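Local structure of plantazolicin methyltransferase BamL (Bacillus amyloliquefaciens subsp. plantarum, 5DLY) at residues A[43-48]-A[71-76]; A[50-55]-A[124-129]; A[201-204]-A[210-213]; A[219-222]-A[226-229]. The protein probably transfers methyl groups from S-adenosylmethionine to the amino end of the desmethyl precursor of the antibiotic plantazolicin. All coordinates share one frame; numbering follows the deposited sequence.

Contact 1. Residues A[43-48]-A[71-76]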
loop_
_atom_site.group_PDB
_atom_site.type_symbol
_atom_site.label_atom_id
_atom_site.label_comp_id
_atom_site.label_asym_id
_atom_site.label_seq_id
_atom_site.Cartn_x
_atom_site.Cartn_y
_atom_site.Cartn_z
ATOM N N ILE A 43 0.778 -5.426 -10.039
ATOM C CA ILE A 43 1.862 -4.516 -10.412
ATOM C C ILE A 43 2.607 -3.980 -9.187
ATOM O O ILE A 43 3.841 -4.003 -9.138
ATOM C CB ILE A 43 1.367 -3.402 -11.342
ATOM C CG1 ILE A 43 0.947 -4.032 -12.664
ATOM C CG2 ILE A 43 2.438 -2.337 -11.557
ATOM C CD1 ILE A 43 0.083 -3.133 -13.511
ATOM N N SER A 44 1.861 -3.543 -8.176
ATOM C CA SER A 44 2.484 -3.085 -6.943
ATOM C C SER A 44 3.272 -4.180 -6.234
ATOM O O SER A 44 4.371 -3.921 -5.748
ATOM C CB SER A 44 1.441 -2.493 -6.010
ATOM O OG SER A 44 0.855 -1.353 -6.603
ATOM N N ILE A 45 2.713 -5.393 -6.191
ATOM C CA ILE A 45 3.396 -6.528 -5.553
ATOM C C ILE A 45 4.685 -6.880 -6.304
ATOM O O ILE A 45 5.751 -7.007 -5.698
ATOM C CB ILE A 45 2.482 -7.772 -5.452
ATOM C CG1 ILE A 45 1.278 -7.492 -4.536
ATOM C CG2 ILE A 45 3.289 -8.985 -4.988
ATOM C CD1 ILE A 45 0.141 -8.496 -4.680
ATOM N N GLU A 46 4.595 -7.011 -7.627
ATOM C CA GLU A 46 5.788 -7.359 -8.394
ATOM C C GLU A 46 6.842 -6.255 -8.353
ATOM O O GLU A 46 8.040 -6.526 -8.505
ATOM C CB GLU A 46 5.443 -7.747 -9.840
ATOM C CG GLU A 46 4.590 -9.011 -9.975
ATOM C CD GLU A 46 5.229 -10.274 -9.395
ATOM O OE1 GLU A 46 6.454 -10.312 -9.183
ATOM O OE2 GLU A 46 4.489 -11.249 -9.144
ATOM N N THR A 47 6.405 -5.017 -8.117
ATOM C CA THR A 47 7.329 -3.900 -7.977
ATOM C C THR A 47 8.151 -4.110 -6.715
ATOM O O THR A 47 9.371 -4.023 -6.774
ATOM C CB THR A 47 6.603 -2.543 -7.965
ATOM O OG1 THR A 47 5.978 -2.335 -9.233
ATOM C CG2 THR A 47 7.571 -1.383 -7.711
ATOM N N PHE A 48 7.511 -4.433 -5.587
ATOM C CA PHE A 48 8.321 -4.626 -4.386
ATOM C C PHE A 48 9.176 -5.890 -4.432
ATOM O O PHE A 48 10.284 -5.899 -3.905
ATOM C CB PHE A 48 7.562 -4.410 -3.053
ATOM C CG PHE A 48 6.587 -5.507 -2.667
ATOM C CD1 PHE A 48 7.020 -6.797 -2.349
ATOM C CD2 PHE A 48 5.240 -5.203 -2.507
ATOM C CE1 PHE A 48 6.107 -7.769 -1.937
ATOM C CE2 PHE A 48 4.327 -6.165 -2.090
ATOM C CZ PHE A 48 4.762 -7.452 -1.815
ATOM N N GLY A 71 -7.728 -10.400 2.064
ATOM C CA GLY A 71 -6.553 -11.252 1.847
ATOM C C GLY A 71 -6.068 -11.472 0.423
ATOM O O GLY A 71 -5.227 -12.339 0.200
ATOM N N GLN A 72 -6.558 -10.671 -0.529
ATOM C CA GLN A 72 -6.223 -10.832 -1.946
ATOM C C GLN A 72 -4.717 -10.743 -2.213
ATOM O O GLN A 72 -4.167 -11.528 -2.985
ATOM C CB GLN A 72 -6.955 -9.787 -2.800
ATOM C CG GLN A 72 -8.478 -9.898 -2.786
ATOM C CD GLN A 72 -9.155 -9.013 -1.747
ATOM O OE1 GLN A 72 -8.646 -8.802 -0.645
ATOM N NE2 GLN A 72 -10.329 -8.492 -2.102
ATOM N N VAL A 73 -4.044 -9.788 -1.575
ATOM C CA VAL A 73 -2.600 -9.640 -1.761
ATOM C C VAL A 73 -1.858 -10.858 -1.226
ATOM O O VAL A 73 -0.932 -11.365 -1.856
ATOM C CB VAL A 73 -2.073 -8.326 -1.126
ATOM C CG1 VAL A 73 -0.554 -8.348 -0.972
ATOM C CG2 VAL A 73 -2.497 -7.139 -1.973
ATOM N N ILE A 74 -2.273 -11.338 -0.062
ATOM C CA ILE A 74 -1.663 -12.520 0.518
ATOM C C ILE A 74 -1.951 -13.758 -0.335
ATOM O O ILE A 74 -1.071 -14.601 -0.525
ATOM C CB ILE A 74 -2.066 -12.655 2.001
ATOM C CG1 ILE A 74 -1.239 -11.650 2.821
ATOM C CG2 ILE A 74 -1.887 -14.085 2.504
ATOM C CD1 ILE A 74 -1.729 -11.414 4.227
ATOM N N GLN A 75 -3.151 -13.841 -0.897
ATOM C CA GLN A 75 -3.449 -14.921 -1.838
ATOM C C GLN A 75 -2.492 -14.919 -3.039
ATOM O O GLN A 75 -1.966 -15.973 -3.426
ATOM C CB GLN A 75 -4.906 -14.867 -2.293
ATOM C CG GLN A 75 -5.257 -15.981 -3.267
ATOM C CD GLN A 75 -6.544 -16.677 -2.911
ATOM O OE1 GLN A 75 -7.625 -16.113 -3.045
ATOM N NE2 GLN A 75 -6.434 -17.918 -2.450
ATOM N N TYR A 76 -2.272 -13.736 -3.618
ATOM C CA TYR A 76 -1.352 -13.571 -4.740
ATOM C C TYR A 76 0.041 -14.065 -4.377
ATOM O O TYR A 76 0.658 -14.805 -5.147
ATOM C CB TYR A 76 -1.284 -12.097 -5.158
ATOM C CG TYR A 76 -0.427 -11.832 -6.379
ATOM C CD1 TYR A 76 0.940 -11.592 -6.262
ATOM C CD2 TYR A 76 -0.992 -11.801 -7.648
ATOM C CE1 TYR A 76 1.729 -11.337 -7.378
ATOM C CE2 TYR A 76 -0.212 -11.554 -8.771
ATOM C CZ TYR A 76 1.141 -11.322 -8.633
ATOM O OH TYR A 76 1.903 -11.073 -9.755
#
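The ring of Tyr-76 takes Glu-46 OE2 at its edge, in the plane of the ring, while Ile-45 CD1 meets it obliquely, 3.6 Å from Tyr-76 CD1. Nearby, one face of the Phe-48 ring lies under a carbonyl of its own helix, with Ile-45 O 3.4 Å above its centre. At the phenol end, Tyr-76 OH donates a hydrogen bond of 2.7 Å to Glu-46 OE2, which accepts it on the anti lone pair. The Glu-46 chain bends at chi2 (-60°) to bring its carboxylate round to the hydroxyl, the carboxylate plane being tilted 63° from that of the ring. Tyr-76 reaches across because CG stands anti to its backbone N (chi1 -176°). Nearer the root of that side chain the contact is apolar: Ile-45 CD1 also lies 3.8 Å from Val-73 CG1, and the other branch, Ile-45 CG2, lies 3.7 Å from Tyr-76 CE1. The segment axes stay 11.1 Å apart, a gap that suits large side chains such as isoleucine and tyrosine. Arg-80 adds a cation-pi contact to the Tyr-76 ring. Gly-71, at the N-cap of helix 72-80, has a positive phi that calls for glycine. With Gly-67 and Gly-69 of the S-adenosyl-L-homocysteine pocket it belongs to the glycine-rich turn after the first strand, and the side chain of Val-73 comes within about 4 Å of that ligand: the cofactor-binding beta-loop-alpha unit of a Rossmann-like methyltransferase.

Contact 2. Residues A[50-55]-A[124-129]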
loop_
_atom_site.group_PDB
_atom_site.type_symbol
_atom_site.label_atom_id
_atom_site.label_comp_id
_atom_site.label_asym_id
_atom_site.label_seq_id
_atom_site.Cartn_x
_atom_site.Cartn_y
_atom_site.Cartn_z
ATOM N N SER A 50 10.494 -7.162 -7.232
ATOM C CA SER A 50 11.607 -6.850 -8.117
ATOM C C SER A 50 12.630 -5.977 -7.402
ATOM O O SER A 50 13.832 -6.200 -7.535
ATOM C CB SER A 50 11.121 -6.172 -9.392
ATOM O OG SER A 50 12.231 -5.809 -10.202
ATOM N N PHE A 51 12.146 -5.000 -6.633
ATOM C CA PHE A 51 13.019 -4.129 -5.860
ATOM C C PHE A 51 13.865 -4.941 -4.889
ATOM O O PHE A 51 15.085 -4.760 -4.824
ATOM C CB PHE A 51 12.217 -3.063 -5.094
ATOM C CG PHE A 51 13.072 -2.155 -4.253
ATOM C CD1 PHE A 51 13.375 -2.486 -2.924
ATOM C CD2 PHE A 51 13.576 -0.964 -4.776
ATOM C CE1 PHE A 51 14.169 -1.646 -2.145
ATOM C CE2 PHE A 51 14.372 -0.121 -3.995
ATOM C CZ PHE A 51 14.667 -0.467 -2.684
ATOM N N TYR A 52 13.214 -5.851 -4.162
ATOM C CA TYR A 52 13.884 -6.610 -3.110
ATOM C C TYR A 52 15.018 -7.478 -3.672
ATOM O O TYR A 52 16.147 -7.452 -3.155
ATOM C CB TYR A 52 12.880 -7.434 -2.270
ATOM C CG TYR A 52 13.483 -7.879 -0.957
ATOM C CD1 TYR A 52 14.259 -9.040 -0.887
ATOM C CD2 TYR A 52 13.324 -7.118 0.201
ATOM C CE1 TYR A 52 14.852 -9.435 0.301
ATOM C CE2 TYR A 52 13.906 -7.514 1.399
ATOM C CZ TYR A 52 14.673 -8.666 1.437
ATOM O OH TYR A 52 15.266 -9.057 2.618
ATOM N N SER A 53 14.713 -8.218 -4.733
ATOM C CA SER A 53 15.697 -9.074 -5.411
ATOM C C SER A 53 16.854 -8.281 -6.012
ATOM O O SER A 53 18.008 -8.706 -5.927
ATOM C CB SER A 53 15.030 -9.924 -6.494
ATOM O OG SER A 53 14.486 -11.115 -5.953
ATOM N N SER A 54 16.545 -7.133 -6.609
ATOM C CA SER A 54 17.561 -6.263 -7.199
ATOM C C SER A 54 18.503 -5.719 -6.121
ATOM O O SER A 54 19.729 -5.797 -6.257
ATOM C CB SER A 54 16.898 -5.118 -7.978
ATOM O OG SER A 54 17.857 -4.230 -8.517
ATOM N N LYS A 55 17.919 -5.205 -5.042
ATOM C CA LYS A 55 18.675 -4.579 -3.960
ATOM C C LYS A 55 19.437 -5.598 -3.110
ATOM O O LYS A 55 20.610 -5.388 -2.793
ATOM C CB LYS A 55 17.745 -3.725 -3.084
ATOM C CG LYS A 55 18.425 -2.964 -1.956
ATOM C CD LYS A 55 18.936 -1.595 -2.373
ATOM C CE LYS A 55 19.493 -0.850 -1.169
ATOM N NZ LYS A 55 20.049 0.486 -1.515
ATOM N N GLN A 124 10.596 -8.070 9.701
ATOM C CA GLN A 124 9.976 -8.325 8.403
ATOM C C GLN A 124 10.838 -7.788 7.272
ATOM O O GLN A 124 11.408 -6.697 7.384
ATOM C CB GLN A 124 8.602 -7.658 8.344
ATOM C CG GLN A 124 7.651 -8.143 9.424
ATOM C CD GLN A 124 7.273 -9.604 9.247
ATOM O OE1 GLN A 124 6.581 -9.971 8.294
ATOM N NE2 GLN A 124 7.717 -10.449 10.183
ATOM N N ASP A 125 10.919 -8.545 6.181
ATOM C CA ASP A 125 11.701 -8.137 5.020
ATOM C C ASP A 125 10.945 -7.114 4.167
ATOM O O ASP A 125 11.548 -6.190 3.620
ATOM C CB ASP A 125 12.092 -9.352 4.168
ATOM C CG ASP A 125 13.237 -10.163 4.767
ATOM O OD1 ASP A 125 13.922 -9.689 5.703
ATOM O OD2 ASP A 125 13.449 -11.296 4.283
ATOM N N ILE A 126 9.631 -7.295 4.052
ATOM C CA ILE A 126 8.771 -6.360 3.329
ATOM C C ILE A 126 7.538 -6.059 4.155
ATOM O O ILE A 126 6.889 -6.970 4.662
ATOM C CB ILE A 126 8.337 -6.927 1.957
ATOM C CG1 ILE A 126 9.578 -7.300 1.125
ATOM C CG2 ILE A 126 7.423 -5.941 1.227
ATOM C CD1 ILE A 126 9.273 -7.971 -0.193
ATOM N N ILE A 127 7.239 -4.773 4.282
ATOM C CA ILE A 127 5.991 -4.307 4.858
ATOM C C ILE A 127 5.271 -3.528 3.758
ATOM O O ILE A 127 5.836 -2.613 3.170
ATOM C CB ILE A 127 6.234 -3.454 6.128
ATOM C CG1 ILE A 127 7.031 -4.259 7.165
ATOM C CG2 ILE A 127 4.909 -2.954 6.691
ATOM C CD1 ILE A 127 7.456 -3.475 8.395
ATOM N N PHE A 128 4.038 -3.927 3.457
ATOM C CA PHE A 128 3.290 -3.384 2.321
ATOM C C PHE A 128 2.086 -2.607 2.833
ATOM O O PHE A 128 1.323 -3.102 3.668
ATOM C CB PHE A 128 2.817 -4.573 1.478
ATOM C CG PHE A 128 2.273 -4.233 0.103
ATOM C CD1 PHE A 128 2.781 -3.195 -0.675
ATOM C CD2 PHE A 128 1.265 -5.038 -0.442
ATOM C CE1 PHE A 128 2.294 -2.962 -1.956
ATOM C CE2 PHE A 128 0.778 -4.807 -1.709
ATOM C CZ PHE A 128 1.292 -3.767 -2.471
ATOM N N ILE A 129 1.929 -1.373 2.363
ATOM C CA ILE A 129 0.769 -0.559 2.737
ATOM C C ILE A 129 0.131 -0.076 1.442
ATOM O O ILE A 129 0.483 0.986 0.906
ATOM C CB ILE A 129 1.150 0.655 3.619
ATOM C CG1 ILE A 129 2.099 0.255 4.767
ATOM C CG2 ILE A 129 -0.110 1.301 4.161
ATOM C CD1 ILE A 129 2.513 1.426 5.648
#
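Asp-125 OD2, 3.3 Å from Tyr-52 OH, is gripped by two groups from the loop that leads into strand 62-66: Arg-58 NH1 in a salt bridge and Tyr-61 N in a hydrogen bond. Its sister oxygen OD1 is bonded to Ser-151 OG, so both ends of the buried carboxylate are satisfied, and the arginine would be expected to favour its negative charge. The Tyr-52 hydroxyl is hydrogen-bonded to Gln-153 O instead; its oxygen lies over the face of the carboxylate, 3.2 Å from Asp-125 CG and off the line of the lone pairs, where the angle is poor for a hydrogen bond. Ring and carboxylate planes are only 28° apart. In the Rossmann-like sheet, strand 124-130 lies between strands 62-66 and 154-160, and it turns a corner at Asp-125, whose side chain points toward helix 23-56. Tyr-52 comes from that helix with CG anti to its backbone N (chi1 -163°), and a tyrosine suits the place by being long enough to reach the corner while carrying a polar end. Its ring has the carbonyl of the corner obliquely beside it, Asp-125 O being 3.5 Å from Tyr-52 CE2. Nearer the root of the ring the contact turns apolar, with Ile-126 CG1 3.9 Å from Tyr-52 CD2. Isoleucine gives an apolar partner there, and Ile-126 CD1 lies 4.2 Å from Tyr-52 CB.

Contact 3. Residues A[201-204]-A[210-213]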
loop_
_atom_site.group_PDB
_atom_site.type_symbol
_atom_site.label_atom_id
_atom_site.label_comp_id
_atom_site.label_asym_id
_atom_site.label_seq_id
_atom_site.Cartn_x
_atom_site.Cartn_y
_atom_site.Cartn_z
ATOM N N VAL A 201 10.762 12.935 7.697
ATOM C CA VAL A 201 10.707 13.063 9.151
ATOM C C VAL A 201 10.869 11.721 9.874
ATOM O O VAL A 201 11.590 11.630 10.870
ATOM C CB VAL A 201 9.446 13.844 9.581
ATOM C CG1 VAL A 201 9.179 13.713 11.070
ATOM C CG2 VAL A 201 9.609 15.307 9.195
ATOM N N VAL A 202 10.233 10.675 9.352
ATOM C CA VAL A 202 10.270 9.367 10.007
ATOM C C VAL A 202 11.559 8.581 9.730
ATOM O O VAL A 202 11.819 7.574 10.391
ATOM C CB VAL A 202 9.028 8.495 9.671
ATOM C CG1 VAL A 202 7.741 9.224 10.030
ATOM C CG2 VAL A 202 9.035 8.069 8.209
ATOM N N THR A 203 12.362 9.034 8.764
ATOM C CA THR A 203 13.620 8.350 8.441
ATOM C C THR A 203 14.887 9.111 8.828
ATOM O O THR A 203 15.935 8.501 8.974
ATOM C CB THR A 203 13.740 7.966 6.951
ATOM O OG1 THR A 203 13.721 9.146 6.132
ATOM C CG2 THR A 203 12.622 7.012 6.534
ATOM N N LYS A 204 14.791 10.427 8.993
ATOM C CA LYS A 204 15.995 11.262 9.173
ATOM C C LYS A 204 16.841 10.939 10.418
ATOM O O LYS A 204 18.049 11.183 10.419
ATOM C CB LYS A 204 15.652 12.756 9.097
ATOM C CG LYS A 204 14.823 13.283 10.256
ATOM C CD LYS A 204 14.296 14.678 9.960
ATOM C CE LYS A 204 13.661 15.292 11.196
ATOM N NZ LYS A 204 14.679 15.722 12.196
ATOM N N SER A 210 16.594 4.918 4.625
ATOM C CA SER A 210 16.414 5.999 3.661
ATOM C C SER A 210 15.001 5.978 3.102
ATOM O O SER A 210 14.228 5.078 3.410
ATOM C CB SER A 210 17.431 5.849 2.523
ATOM O OG SER A 210 17.223 4.628 1.833
ATOM N N PHE A 211 14.656 6.976 2.296
ATOM C CA PHE A 211 13.346 7.004 1.649
ATOM C C PHE A 211 13.417 7.423 0.189
ATOM O O PHE A 211 14.383 8.038 -0.254
ATOM C CB PHE A 211 12.353 7.899 2.418
ATOM C CG PHE A 211 12.460 9.366 2.093
ATOM C CD1 PHE A 211 13.358 10.185 2.780
ATOM C CD2 PHE A 211 11.650 9.937 1.112
ATOM C CE1 PHE A 211 13.451 11.539 2.482
ATOM C CE2 PHE A 211 11.738 11.290 0.809
ATOM C CZ PHE A 211 12.640 12.092 1.499
ATOM N N HIS A 212 12.370 7.082 -0.557
ATOM C CA HIS A 212 12.167 7.629 -1.889
ATOM C C HIS A 212 10.680 7.837 -2.103
ATOM O O HIS A 212 9.872 7.002 -1.687
ATOM C CB HIS A 212 12.721 6.706 -2.977
ATOM C CG HIS A 212 12.529 7.235 -4.367
ATOM N ND1 HIS A 212 13.458 8.035 -4.997
ATOM C CD2 HIS A 212 11.503 7.097 -5.239
ATOM C CE1 HIS A 212 13.023 8.351 -6.205
ATOM N NE2 HIS A 212 11.836 7.794 -6.377
ATOM N N VAL A 213 10.325 8.936 -2.756
ATOM C CA VAL A 213 8.934 9.204 -3.122
ATOM C C VAL A 213 8.880 9.636 -4.582
ATOM O O VAL A 213 9.791 10.306 -5.076
ATOM C CB VAL A 213 8.272 10.272 -2.213
ATOM C CG1 VAL A 213 6.802 10.442 -2.539
ATOM C CG2 VAL A 213 8.396 9.910 -0.737
#
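Thr-203 and Phe-211 meet by van der Waals contact: Thr-203 OG1 lies 3.5 Å from Phe-211 CD1, approaching the ring obliquely, and the two side chains cross at about a right angle. The methyl branch of the same threonine reaches the strand backbone more loosely, Thr-203 CG2 being 4.0 Å from Ser-210 O. Both residues suit their places: the short threonine brings its hydroxyl up to the CD1 corner of the ring, and the apolar ring also touches Leu-199 of helix 192-203.

Polar bonding takes place inside the helix. Thr-203 OG1 is hydrogen-bonded to Leu-199 O, one turn earlier, and weakly to His-200 O, so the hydroxyl beside the ring already has its partners. It is placed there by a chi1 of 62°, which sets OG1 between the backbone N and the carbonyl carbon, while CG2 is left to face the strand.

Backbone bonding ties down the other segment, since Ser-210 and His-212 pair with Ile-263 and Trp-261 of the antiparallel strand 258-265. Strand 209-214 is outermost on this side of the sheet, and strand 258-265, slotted inside it, gives the order 3-2-1-4-5-7-6, the hallmark of Rossmann-like class I methyltransferases. Helix 192-203 leads into the outer strand and packs over it. Thr-203 rests on Ile-262, Val-213 touches Phe-195 and Lys-196 earlier in the helix, and Val-202 turns instead to helix 139-148.

Contact 4. Residues A[219-222]-A[226-229]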
loop_
_atom_site.group_PDB
_atom_site.type_symbol
_atom_site.label_atom_id
_atom_site.label_comp_id
_atom_site.label_asym_id
_atom_site.label_seq_id
_atom_site.Cartn_x
_atom_site.Cartn_y
_atom_site.Cartn_z
ATOM N N GLY A 219 6.720 2.186 -9.160
ATOM C CA GLY A 219 7.340 2.452 -7.865
ATOM C C GLY A 219 7.746 3.892 -7.614
ATOM O O GLY A 219 8.513 4.157 -6.694
ATOM N N GLY A 220 7.237 4.812 -8.431
ATOM C CA GLY A 220 7.592 6.229 -8.319
ATOM C C GLY A 220 9.008 6.534 -8.772
ATOM O O GLY A 220 9.545 7.606 -8.452
ATOM N N PHE A 221 9.622 5.591 -9.488
ATOM C CA PHE A 221 10.964 5.784 -10.034
ATOM C C PHE A 221 10.858 6.290 -11.461
ATOM O O PHE A 221 10.149 5.704 -12.276
ATOM C CB PHE A 221 11.776 4.488 -9.977
ATOM C CG PHE A 221 11.993 3.972 -8.581
ATOM C CD1 PHE A 221 12.794 4.674 -7.686
ATOM C CD2 PHE A 221 11.393 2.788 -8.162
ATOM C CE1 PHE A 221 12.985 4.199 -6.389
ATOM C CE2 PHE A 221 11.586 2.308 -6.871
ATOM C CZ PHE A 221 12.383 3.019 -5.988
ATOM N N ASP A 222 11.548 7.391 -11.750
ATOM C CA ASP A 222 11.517 7.974 -13.092
ATOM C C ASP A 222 12.096 7.001 -14.107
ATOM O O ASP A 222 13.024 6.259 -13.798
ATOM C CB ASP A 222 12.299 9.286 -13.135
ATOM C CG ASP A 222 12.137 10.009 -14.452
ATOM O OD1 ASP A 222 11.088 10.654 -14.649
ATOM O OD2 ASP A 222 13.058 9.923 -15.292
ATOM N N SER A 226 18.333 4.704 -12.559
ATOM C CA SER A 226 18.974 3.397 -12.519
ATOM C C SER A 226 18.074 2.369 -11.840
ATOM O O SER A 226 18.089 1.187 -12.200
ATOM C CB SER A 226 20.322 3.477 -11.795
ATOM O OG SER A 226 20.189 4.153 -10.560
ATOM N N GLN A 227 17.288 2.834 -10.870
ATOM C CA GLN A 227 16.349 1.980 -10.154
ATOM C C GLN A 227 15.266 1.455 -11.094
ATOM O O GLN A 227 14.949 0.266 -11.069
ATOM C CB GLN A 227 15.713 2.728 -8.979
ATOM C CG GLN A 227 15.117 1.800 -7.933
ATOM C CD GLN A 227 16.057 1.541 -6.768
ATOM O OE1 GLN A 227 16.616 0.452 -6.634
ATOM N NE2 GLN A 227 16.237 2.549 -5.915
ATOM N N PHE A 228 14.708 2.339 -11.923
ATOM C CA PHE A 228 13.697 1.929 -12.912
ATOM C C PHE A 228 14.285 0.891 -13.861
ATOM O O PHE A 228 13.673 -0.150 -14.108
ATOM C CB PHE A 228 13.162 3.139 -13.675
ATOM C CG PHE A 228 12.136 2.811 -14.732
ATOM C CD1 PHE A 228 10.780 2.826 -14.429
ATOM C CD2 PHE A 228 12.523 2.527 -16.038
ATOM C CE1 PHE A 228 9.828 2.541 -15.401
ATOM C CE2 PHE A 228 11.577 2.238 -17.013
ATOM C CZ PHE A 228 10.225 2.258 -16.698
ATOM N N PHE A 229 15.488 1.158 -14.371
ATOM C CA PHE A 229 16.161 0.220 -15.265
ATOM C C PHE A 229 16.252 -1.164 -14.632
ATOM O O PHE A 229 15.912 -2.154 -15.266
ATOM C CB PHE A 229 17.563 0.709 -15.654
ATOM C CG PHE A 229 18.234 -0.145 -16.700
ATOM C CD1 PHE A 229 19.057 -1.202 -16.333
ATOM C CD2 PHE A 229 18.043 0.112 -18.056
ATOM C CE1 PHE A 229 19.676 -1.989 -17.295
ATOM C CE2 PHE A 229 18.656 -0.670 -19.022
ATOM C CZ PHE A 229 19.475 -1.723 -18.641
#
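Gln-227 lays its aliphatic stem across the ring of Phe-221. Its CB starts at the near side, 3.7 Å from Phe-221 CD1. The next carbon, CG, held anti to the backbone N (chi1 -160°), stands 3.4 Å from the centroid of the Phe-221 ring and 8° off its normal, a CH-pi contact over the face. The chain then bends at chi2, so that CD passes 4.0 Å from Phe-221 CZ and NE2 comes to 3.7 Å from Phe-221 CE1, the amide plane tilted 52° against the ring. OE1 turns to another neighbour, Phe-51 of helix 23-56. Glutamine suits this site because its methylenes pack on an aromatic face while its amide reaches past the rim. The opposite face of the Phe-221 ring carries a carbonyl, Gly-219 O, toward the rim; that oxygen is hydrogen-bonded to Trp-261 NE1. Here the chain leaves edge strand 209-214 of the sheet and loops back into helix 226-232, and two glycines with positive phi, Gly-219 and Gly-220, make the turn before Phe-221. The ring also stacks with His-212 and Trp-261, of strands 209-214 and 258-265. Phe-228, as a phenylalanine, sets an apolar CB and ring against the loop: its CB lies 3.1 Å from Asp-222 O and 4.2 Å from Phe-221 CB, and its CD1 3.6 Å from Phe-221 O, both carbonyls meeting the ring obliquely. Asp-222 O is hydrogen-bonded to Ser-225 OG, which also accepts from Phe-228 N, while Asp-222 OD2 pairs with Thr-224 OG1.

How the contacts relate
From the N terminus, helix 23-56 supplies the first segment of both contact 1 and contact 2. Contact 1 closes a loop at helix 72-80, after strand 62-66; contact 2, opened before that closure, reaches on to strand 124-130, so the two cross. They touch where Phe-48 packs on Ile-126 and Phe-128. Contacts 3 and 4 follow in series as short closures, the first between helix 192-203 and edge strand 209-214, the second in the loop entering helix 226-232. His-212 joins them by a probable hydrogen bond to Gly-220. Contact 4 returns to helix 23-56 through Thr-47 and Phe-51, tying the loop before helix 226-232 to the helix shared by contacts 1 and 2.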